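Local coordinates for arginase, mitochondrial (Medicago truncatula, PDB 6VSS), which hydrolyses L-arginine to urea and L-ornithine with two manganese ions per subunit, and also forms putrescine from agmatine, at residues 144-149 against 172-177; 67-72 against 136-141; 293-298 against 328-333. All coordinates share one frame; numbering follows the deposited sequence.

In the fold
The chain folds as an arginase-family alpha/beta domain, a parallel sheet of eight strands flanked by helices. Contact 2 comes first along the chain, joining strand 63-69 to helix 131-146; contact 1 follows, where the end of that same helix meets the end of helix 163-174; contact 3 closes last, between helices 291-300 and 323-339. Contacts 1 and 2 have centres about 15 Å apart and adjoin in sequence. Contact 3 lies about 24 Å from contact 1 and about 22 Å from contact 2, centre to centre. Contacts 2 and 3 are buried on opposite sides of the chain's centre, each with a side chain within about 12 Å of a manganese ion; contact 1 lies at the surface.

Contact 1: residues 144-149 against 172-177; sequences LVMDED and EKLGGA
One salt bridge and a small apolar cluster join Met146 and Asp147 to Lys173 and Leu174. In the charged part, Lys173 NZ donates to Asp147 OD1 over 2.8 Å, meeting the carboxylate on its syn side and 21° out of its plane. The grip is one-sided, since OD2 of Asp147 stays 3.7 Å from NZ of Lys173. The lysine sets out with CG opposite its backbone N (chi1 176°), then bends at each of its remaining torsions, and its chain runs at about a right angle to the aspartate. A second salt bridge, Glu172 to Lys143, ties the same two helices together.

The apolar part uses the same lysine. Its aliphatic stem and Met146 slide past each other in opposite directions, with Lys173 CD 4.0 Å from Met146 CB and Lys173 CB 4.0 Å from Met146 SD. A bend at the last torsion of Met146 (chi3 74°) brings its CE to 3.9 Å from Leu174 CD2, the two side chains crossing nearly perpendicularly. Met146 also touches Pro153 of strand 151-157. An alanine in place of Lys173 would probably take from Asp147 its salt-bridge partner in this contact and uncover the flank of Met146.

Beyond Leu174 the chain breaks from helical geometry at Gly175, whose positive phi suits glycine: Gly176 N bonds to Ser171 O and, weakly, Gly175 N to Glu172 O. This is a Schellman motif, here closing helix 163-174 beside the end of helix 131-146, two helices that follow one another as connections between parallel strands of the alpha/beta arginase fold.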
loop_
_atom_site.group_PDB
_atom_site.type_symbol
_atom_site.label_atom_id
_atom_site.label_comp_id
_atom_site.label_asym_id
_atom_site.label_seq_id
_atom_site.Cartn_x
_atom_site.Cartn_y
_atom_site.Cartn_z
ATOM N N LEU B 144 -13.614 -1.239 -39.114
ATOM C CA LEU B 144 -13.913 0.201 -39.237
ATOM C C LEU B 144 -12.603 1.002 -39.098
ATOM O O LEU B 144 -12.463 1.943 -39.884
ATOM C CB LEU B 144 -15.011 0.627 -38.243
ATOM C CG LEU B 144 -16.422 0.082 -38.547
ATOM C CD1 LEU B 144 -17.377 0.243 -37.377
ATOM C CD2 LEU B 144 -17.040 0.758 -39.786
ATOM N N VAL B 145 -11.644 0.610 -38.242
ATOM C CA VAL B 145 -10.324 1.329 -38.156
ATOM C C VAL B 145 -9.498 1.025 -39.420
ATOM O O VAL B 145 -8.933 1.936 -40.059
ATOM C CB VAL B 145 -9.555 0.971 -36.865
ATOM C CG1 VAL B 145 -8.193 1.638 -36.800
ATOM C CG2 VAL B 145 -10.358 1.306 -35.640
ATOM N N MET B 146 -9.499 -0.224 -39.835
ATOM C CA MET B 146 -8.647 -0.694 -40.947
ATOM C C MET B 146 -9.124 -0.044 -42.238
ATOM O O MET B 146 -8.249 0.212 -43.097
ATOM C CB MET B 146 -8.704 -2.212 -41.091
ATOM C CG MET B 146 -8.078 -2.911 -39.929
ATOM S SD MET B 146 -7.949 -4.685 -40.183
ATOM C CE MET B 146 -6.601 -4.665 -41.366
ATOM N N ASP B 147 -10.427 0.214 -42.340
ATOM C CA ASP B 147 -11.019 0.787 -43.569
ATOM C C ASP B 147 -10.566 2.227 -43.730
ATOM O O ASP B 147 -10.695 2.723 -44.869
ATOM C CB ASP B 147 -12.550 0.858 -43.551
ATOM C CG ASP B 147 -13.223 -0.433 -43.958
ATOM O OD1 ASP B 147 -12.523 -1.327 -44.501
ATOM O OD2 ASP B 147 -14.419 -0.563 -43.641
ATOM N N GLU B 148 -10.134 2.879 -42.641
ATOM C CA GLU B 148 -9.659 4.277 -42.683
ATOM C C GLU B 148 -8.138 4.342 -42.817
ATOM O O GLU B 148 -7.523 4.888 -41.932
ATOM C CB GLU B 148 -10.112 4.995 -41.407
ATOM C CG GLU B 148 -11.569 5.390 -41.457
ATOM C CD GLU B 148 -11.870 6.474 -42.477
ATOM O OE1 GLU B 148 -10.941 7.212 -42.874
ATOM O OE2 GLU B 148 -13.029 6.547 -42.885
ATOM N N ASP B 149 -7.602 3.920 -43.965
ATOM C CA ASP B 149 -6.135 3.978 -44.185
ATOM C C ASP B 149 -5.725 5.448 -44.056
ATOM O O ASP B 149 -6.453 6.303 -44.574
ATOM C CB ASP B 149 -5.770 3.464 -45.579
ATOM C CG ASP B 149 -5.544 4.578 -46.590
ATOM O OD1 ASP B 149 -4.468 5.205 -46.539
ATOM O OD2 ASP B 149 -6.449 4.819 -47.410
ATOM N N GLU B 172 -9.319 -11.383 -42.154
ATOM C CA GLU B 172 -10.472 -11.402 -43.075
ATOM C C GLU B 172 -10.379 -10.126 -43.905
ATOM O O GLU B 172 -10.555 -10.214 -45.130
ATOM C CB GLU B 172 -11.794 -11.453 -42.324
ATOM C CG GLU B 172 -12.173 -12.804 -41.806
ATOM C CD GLU B 172 -13.399 -12.756 -40.922
ATOM O OE1 GLU B 172 -13.847 -11.651 -40.582
ATOM O OE2 GLU B 172 -13.915 -13.831 -40.580
ATOM N N LYS B 173 -10.061 -8.990 -43.272
ATOM C CA LYS B 173 -9.938 -7.735 -44.040
ATOM C C LYS B 173 -8.709 -7.807 -44.960
ATOM O O LYS B 173 -8.812 -7.288 -46.078
ATOM C CB LYS B 173 -9.944 -6.486 -43.164
ATOM C CG LYS B 173 -9.718 -5.189 -43.957
ATOM C CD LYS B 173 -10.822 -4.162 -43.858
ATOM C CE LYS B 173 -11.992 -4.524 -44.734
ATOM N NZ LYS B 173 -13.271 -4.051 -44.159
ATOM N N LEU B 174 -7.580 -8.403 -44.556
ATOM C CA LEU B 174 -6.375 -8.384 -45.433
ATOM C C LEU B 174 -6.563 -9.402 -46.551
ATOM O O LEU B 174 -5.898 -9.246 -47.573
ATOM C CB LEU B 174 -5.093 -8.626 -44.642
ATOM C CG LEU B 174 -4.681 -7.477 -43.721
ATOM C CD1 LEU B 174 -3.280 -7.666 -43.161
ATOM C CD2 LEU B 174 -4.759 -6.160 -44.445
ATOM N N GLY B 175 -7.463 -10.355 -46.343
ATOM C CA GLY B 175 -7.696 -11.514 -47.220
ATOM C C GLY B 175 -6.666 -12.618 -47.040
ATOM O O GLY B 175 -6.356 -13.264 -48.022
ATOM N N GLY B 176 -6.138 -12.886 -45.850
ATOM C CA GLY B 176 -5.290 -14.085 -45.687
ATOM C C GLY B 176 -4.621 -14.165 -44.341
ATOM O O GLY B 176 -5.043 -13.447 -43.465
ATOM N N ALA B 177 -3.613 -15.035 -44.212
ATOM C CA ALA B 177 -3.007 -15.385 -42.915
ATOM C C ALA B 177 -2.029 -14.276 -42.507
ATOM O O ALA B 177 -1.560 -13.519 -43.374
ATOM C CB ALA B 177 -2.342 -16.713 -43.007
#

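Contact 2: residues 67-72 against 136-141; sequences LGVPLG and NVISES
Ile138 overlaps Val69 with its longer branch: CG1 and CD1 of Ile138 each lie 3.7 Å from Val69 CG1, the two side chains set at a slant to each other. The CD1 methyl of Ile138 also reaches Leu71 CD1, at 3.9 Å and nearly at right angles. Val69 and Leu71 both face the helix, one on each side of Pro70, the centre of an inverse gamma turn closed by a weak bond from Leu71 N to Val69 O.

Farther along the helix, Leu67 CD2 packs on Ser141 CB at 3.8 Å. The serine can offer carbon here because its hydroxyl is turned back onto its own helix: with OG opposite the carbonyl carbon (chi1 -67°), it donates to Val137 O over 3.0 Å, tilted 28° from the carbonyl plane. Ser141 N reaches that oxygen from the opposite face, so the carbonyl oxygen of Val137 takes two bonds from one residue.

Leu40 and Ile43 of helix 25-57 also border this core. Helix 131-146 links strand 113-118 to strand 151-157 and packs on strand 63-69, which lies between them: a beta-alpha-beta crossover of the arginase fold spanning an intervening strand.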
loop_
_atom_site.group_PDB
_atom_site.type_symbol
_atom_site.label_atom_id
_atom_site.label_comp_id
_atom_site.label_asym_id
_atom_site.label_seq_id
_atom_site.Cartn_x
_atom_site.Cartn_y
_atom_site.Cartn_z
ATOM N N LEU B 67 -7.763 1.360 -30.279
ATOM C CA LEU B 67 -9.149 0.874 -30.062
ATOM C C LEU B 67 -9.177 0.086 -28.759
ATOM O O LEU B 67 -8.486 -0.953 -28.668
ATOM C CB LEU B 67 -9.560 0.048 -31.295
ATOM C CG LEU B 67 -10.983 -0.478 -31.289
ATOM C CD1 LEU B 67 -11.955 0.623 -31.694
ATOM C CD2 LEU B 67 -11.121 -1.681 -32.207
ATOM N N GLY B 68 -9.852 0.636 -27.751
ATOM C CA GLY B 68 -10.174 -0.005 -26.477
ATOM C C GLY B 68 -11.261 -1.057 -26.633
ATOM O O GLY B 68 -12.290 -0.812 -27.348
ATOM N N VAL B 69 -11.014 -2.214 -26.005
ATOM C CA VAL B 69 -12.029 -3.288 -25.822
ATOM C C VAL B 69 -12.004 -3.645 -24.341
ATOM O O VAL B 69 -11.265 -4.546 -23.929
ATOM C CB VAL B 69 -11.740 -4.466 -26.761
ATOM C CG1 VAL B 69 -12.855 -5.487 -26.695
ATOM C CG2 VAL B 69 -11.488 -3.997 -28.189
ATOM N N PRO B 70 -12.744 -2.836 -23.529
ATOM C CA PRO B 70 -12.822 -2.989 -22.075
ATOM C C PRO B 70 -13.732 -4.160 -21.657
ATOM O O PRO B 70 -14.807 -3.947 -21.235
ATOM C CB PRO B 70 -13.400 -1.644 -21.642
ATOM C CG PRO B 70 -14.286 -1.253 -22.827
ATOM C CD PRO B 70 -13.490 -1.666 -24.033
ATOM N N LEU B 71 -13.224 -5.375 -21.846
ATOM C CA LEU B 71 -13.895 -6.670 -21.625
ATOM C C LEU B 71 -13.030 -7.510 -20.691
ATOM O O LEU B 71 -11.834 -7.745 -21.000
ATOM C CB LEU B 71 -14.038 -7.293 -23.002
ATOM C CG LEU B 71 -14.761 -8.618 -23.057
ATOM C CD1 LEU B 71 -15.265 -8.848 -24.469
ATOM C CD2 LEU B 71 -13.856 -9.759 -22.584
ATOM N N GLY B 72 -13.607 -7.898 -19.551
ATOM C CA GLY B 72 -12.962 -8.687 -18.486
ATOM C C GLY B 72 -13.701 -9.961 -18.245
ATOM O O GLY B 72 -13.159 -10.807 -17.499
ATOM N N ASN B 136 -18.313 -10.579 -32.700
ATOM C CA ASN B 136 -18.610 -10.018 -34.038
ATOM C C ASN B 136 -18.505 -8.494 -33.982
ATOM O O ASN B 136 -17.961 -7.913 -34.880
ATOM C CB ASN B 136 -19.981 -10.483 -34.528
ATOM C CG ASN B 136 -19.938 -11.847 -35.184
ATOM O OD1 ASN B 136 -18.876 -12.392 -35.434
ATOM N ND2 ASN B 136 -21.092 -12.415 -35.460
ATOM N N VAL B 137 -19.018 -7.890 -32.918
ATOM C CA VAL B 137 -18.994 -6.413 -32.759
ATOM C C VAL B 137 -17.537 -5.948 -32.592
ATOM O O VAL B 137 -17.186 -4.882 -33.142
ATOM C CB VAL B 137 -19.875 -5.962 -31.575
ATOM C CG1 VAL B 137 -19.493 -4.564 -31.134
ATOM C CG2 VAL B 137 -21.362 -6.043 -31.913
ATOM N N ILE B 138 -16.699 -6.717 -31.902
ATOM C CA ILE B 138 -15.258 -6.351 -31.734
ATOM C C ILE B 138 -14.573 -6.404 -33.113
ATOM O O ILE B 138 -13.794 -5.477 -33.458
ATOM C CB ILE B 138 -14.593 -7.275 -30.709
ATOM C CG1 ILE B 138 -15.073 -6.952 -29.286
ATOM C CG2 ILE B 138 -13.091 -7.174 -30.811
ATOM C CD1 ILE B 138 -14.879 -8.109 -28.288
ATOM N N SER B 139 -14.879 -7.426 -33.908
ATOM C CA SER B 139 -14.308 -7.597 -35.278
ATOM C C SER B 139 -14.709 -6.399 -36.153
ATOM O O SER B 139 -13.842 -5.883 -36.894
ATOM C CB SER B 139 -14.735 -8.899 -35.939
ATOM O OG SER B 139 -14.216 -10.024 -35.245
ATOM N N GLU B 140 -16.007 -6.056 -36.178
ATOM C CA GLU B 140 -16.503 -4.922 -37.007
ATOM C C GLU B 140 -15.748 -3.669 -36.591
ATOM O O GLU B 140 -15.268 -2.960 -37.461
ATOM C CB GLU B 140 -17.993 -4.706 -36.822
ATOM C CG GLU B 140 -18.848 -5.844 -37.332
ATOM C CD GLU B 140 -18.672 -6.203 -38.794
ATOM O OE1 GLU B 140 -18.358 -5.300 -39.590
ATOM O OE2 GLU B 140 -18.820 -7.396 -39.130
ATOM N N SER B 141 -15.579 -3.442 -35.286
ATOM C CA SER B 141 -14.806 -2.298 -34.754
ATOM C C SER B 141 -13.418 -2.257 -35.381
ATOM O O SER B 141 -13.040 -1.195 -35.928
ATOM C CB SER B 141 -14.759 -2.326 -33.267
ATOM O OG SER B 141 -16.082 -2.099 -32.789
#

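Contact 3: residues 293-298 against 328-333; sequences DILNIL and AAKLVR
Flat groups are absent where Ile294 and Leu295 meet Lys330 and Leu331: no ring or amide of one side chain covers a face or edge of another, and the touching is done by branch methyls and lysine methylenes. A ring does border the site, that of Phe291, which touches both Lys330 and Leu331. The two helices belong to the alpha/beta fold of arginases. Helix 291-300 connects the adjacent parallel strands 264-269 and 305-311 as a classic beta-alpha-beta unit, and helix 323-339, which follows the latter strand, packs against helix 291-300.

The backbones stay 8.2 Å apart at the CA atoms of Leu295 and Leu331, a distance bridged by side chains alone. Ile294 contributes its short branch. With CG1 placed beside the backbone N (chi1 -57°), CG2 is left to meet Leu331 CD2 at 4.0 Å, and the two side chains cross at about a right angle. Ile294 also packs on Phe183 of strand 178-183 and on Ser272, and its side chain lies about 11 Å from a manganese ion, near the metal site but not among its ligands.

Lys330 stretches out fully, all four torsions near 180°, which carries its ammonium past the apolar interior. This buried charge is met by a salt bridge to Glu102 and a hydrogen bond to Pro286 O of a neighbouring subunit, so through Lys330 this contact reaches the interface between subunits. The side chain of Lys330 lies about 8 Å from that of Thr97, an L-ornithine-binding residue. Across the contact, the stem of the lysine is touched by Leu295, whose CD1 lies 4.2 Å from Lys330 CE.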
loop_
_atom_site.group_PDB
_atom_site.type_symbol
_atom_site.label_atom_id
_atom_site.label_comp_id
_atom_site.label_asym_id
_atom_site.label_seq_id
_atom_site.Cartn_x
_atom_site.Cartn_y
_atom_site.Cartn_z
ATOM N N ASP B 293 13.660 -6.992 -22.380
ATOM C CA ASP B 293 13.651 -8.188 -23.273
ATOM C C ASP B 293 12.592 -7.987 -24.364
ATOM O O ASP B 293 12.862 -8.211 -25.543
ATOM C CB ASP B 293 13.296 -9.477 -22.520
ATOM C CG ASP B 293 14.357 -10.019 -21.592
ATOM O OD1 ASP B 293 15.478 -10.183 -22.038
ATOM O OD2 ASP B 293 14.020 -10.321 -20.453
ATOM N N ILE B 294 11.406 -7.533 -23.996
ATOM C CA ILE B 294 10.349 -7.253 -25.015
ATOM C C ILE B 294 10.877 -6.183 -26.008
ATOM O O ILE B 294 10.599 -6.289 -27.240
ATOM C CB ILE B 294 9.038 -6.822 -24.337
ATOM C CG1 ILE B 294 8.566 -7.900 -23.347
ATOM C CG2 ILE B 294 7.971 -6.519 -25.378
ATOM C CD1 ILE B 294 7.178 -7.724 -22.851
ATOM N N LEU B 295 11.590 -5.157 -25.516
ATOM C CA LEU B 295 12.005 -4.027 -26.394
ATOM C C LEU B 295 13.078 -4.536 -27.371
ATOM O O LEU B 295 13.075 -4.143 -28.534
ATOM C CB LEU B 295 12.540 -2.853 -25.557
ATOM C CG LEU B 295 11.511 -2.127 -24.705
ATOM C CD1 LEU B 295 12.081 -0.915 -24.009
ATOM C CD2 LEU B 295 10.323 -1.708 -25.523
ATOM N N ASN B 296 14.006 -5.354 -26.895
ATOM C CA ASN B 296 15.060 -5.948 -27.768
ATOM C C ASN B 296 14.412 -6.709 -28.936
ATOM O O ASN B 296 14.788 -6.494 -30.121
ATOM C CB ASN B 296 15.972 -6.859 -26.970
ATOM C CG ASN B 296 16.834 -6.097 -25.988
ATOM O OD1 ASN B 296 16.974 -4.886 -26.091
ATOM N ND2 ASN B 296 17.422 -6.794 -25.035
ATOM N N ILE B 297 13.476 -7.586 -28.627
ATOM C CA ILE B 297 12.801 -8.403 -29.668
ATOM C C ILE B 297 12.037 -7.473 -30.624
ATOM O O ILE B 297 12.064 -7.674 -31.867
ATOM C CB ILE B 297 11.926 -9.475 -28.999
ATOM C CG1 ILE B 297 12.827 -10.479 -28.266
ATOM C CG2 ILE B 297 11.044 -10.105 -30.058
ATOM C CD1 ILE B 297 12.149 -11.451 -27.322
ATOM N N LEU B 298 11.397 -6.450 -30.078
ATOM C CA LEU B 298 10.430 -5.639 -30.851
ATOM C C LEU B 298 11.209 -4.665 -31.731
ATOM O O LEU B 298 10.860 -4.498 -32.939
ATOM C CB LEU B 298 9.520 -4.946 -29.832
ATOM C CG LEU B 298 8.248 -4.339 -30.375
ATOM C CD1 LEU B 298 7.454 -5.344 -31.204
ATOM C CD2 LEU B 298 7.433 -3.816 -29.218
ATOM N N ALA B 328 2.415 -0.694 -19.331
ATOM C CA ALA B 328 1.509 -0.953 -20.476
ATOM C C ALA B 328 1.607 0.215 -21.501
ATOM O O ALA B 328 1.658 -0.042 -22.695
ATOM C CB ALA B 328 0.130 -1.136 -19.898
ATOM N N ALA B 329 1.641 1.464 -21.030
ATOM C CA ALA B 329 1.675 2.684 -21.870
ATOM C C ALA B 329 2.972 2.703 -22.691
ATOM O O ALA B 329 2.896 2.870 -23.916
ATOM C CB ALA B 329 1.537 3.899 -21.010
ATOM N N LYS B 330 4.105 2.338 -22.074
ATOM C CA LYS B 330 5.395 2.227 -22.779
ATOM C C LYS B 330 5.395 1.070 -23.787
ATOM O O LYS B 330 5.950 1.245 -24.854
ATOM C CB LYS B 330 6.548 2.089 -21.800
ATOM C CG LYS B 330 7.883 2.173 -22.525
ATOM C CD LYS B 330 9.074 2.601 -21.679
ATOM C CE LYS B 330 10.343 2.659 -22.525
ATOM N NZ LYS B 330 11.450 3.323 -21.806
ATOM N N LEU B 331 4.830 -0.089 -23.460
ATOM C CA LEU B 331 4.613 -1.167 -24.475
ATOM C C LEU B 331 3.790 -0.618 -25.641
ATOM O O LEU B 331 4.165 -0.890 -26.782
ATOM C CB LEU B 331 3.991 -2.430 -23.864
ATOM C CG LEU B 331 4.817 -3.060 -22.734
ATOM C CD1 LEU B 331 4.002 -4.113 -22.018
ATOM C CD2 LEU B 331 6.110 -3.652 -23.273
ATOM N N VAL B 332 2.736 0.144 -25.384
ATOM C CA VAL B 332 1.888 0.719 -26.472
ATOM C C VAL B 332 2.748 1.676 -27.298
ATOM O O VAL B 332 2.686 1.617 -28.543
ATOM C CB VAL B 332 0.596 1.395 -25.958
ATOM C CG1 VAL B 332 -0.260 1.893 -27.098
ATOM C CG2 VAL B 332 -0.267 0.410 -25.184
ATOM N N ARG B 333 3.523 2.534 -26.649
ATOM C CA ARG B 333 4.326 3.573 -27.345
ATOM C C ARG B 333 5.348 2.895 -28.262
ATOM O O ARG B 333 5.487 3.297 -29.406
ATOM C CB ARG B 333 5.011 4.507 -26.350
ATOM C CG ARG B 333 4.056 5.542 -25.771
ATOM C CD ARG B 333 4.460 6.025 -24.385
ATOM N NE ARG B 333 5.772 6.653 -24.416
ATOM C CZ ARG B 333 6.085 7.849 -23.939
ATOM N NH1 ARG B 333 5.170 8.626 -23.394
ATOM N NH2 ARG B 333 7.309 8.312 -24.121
#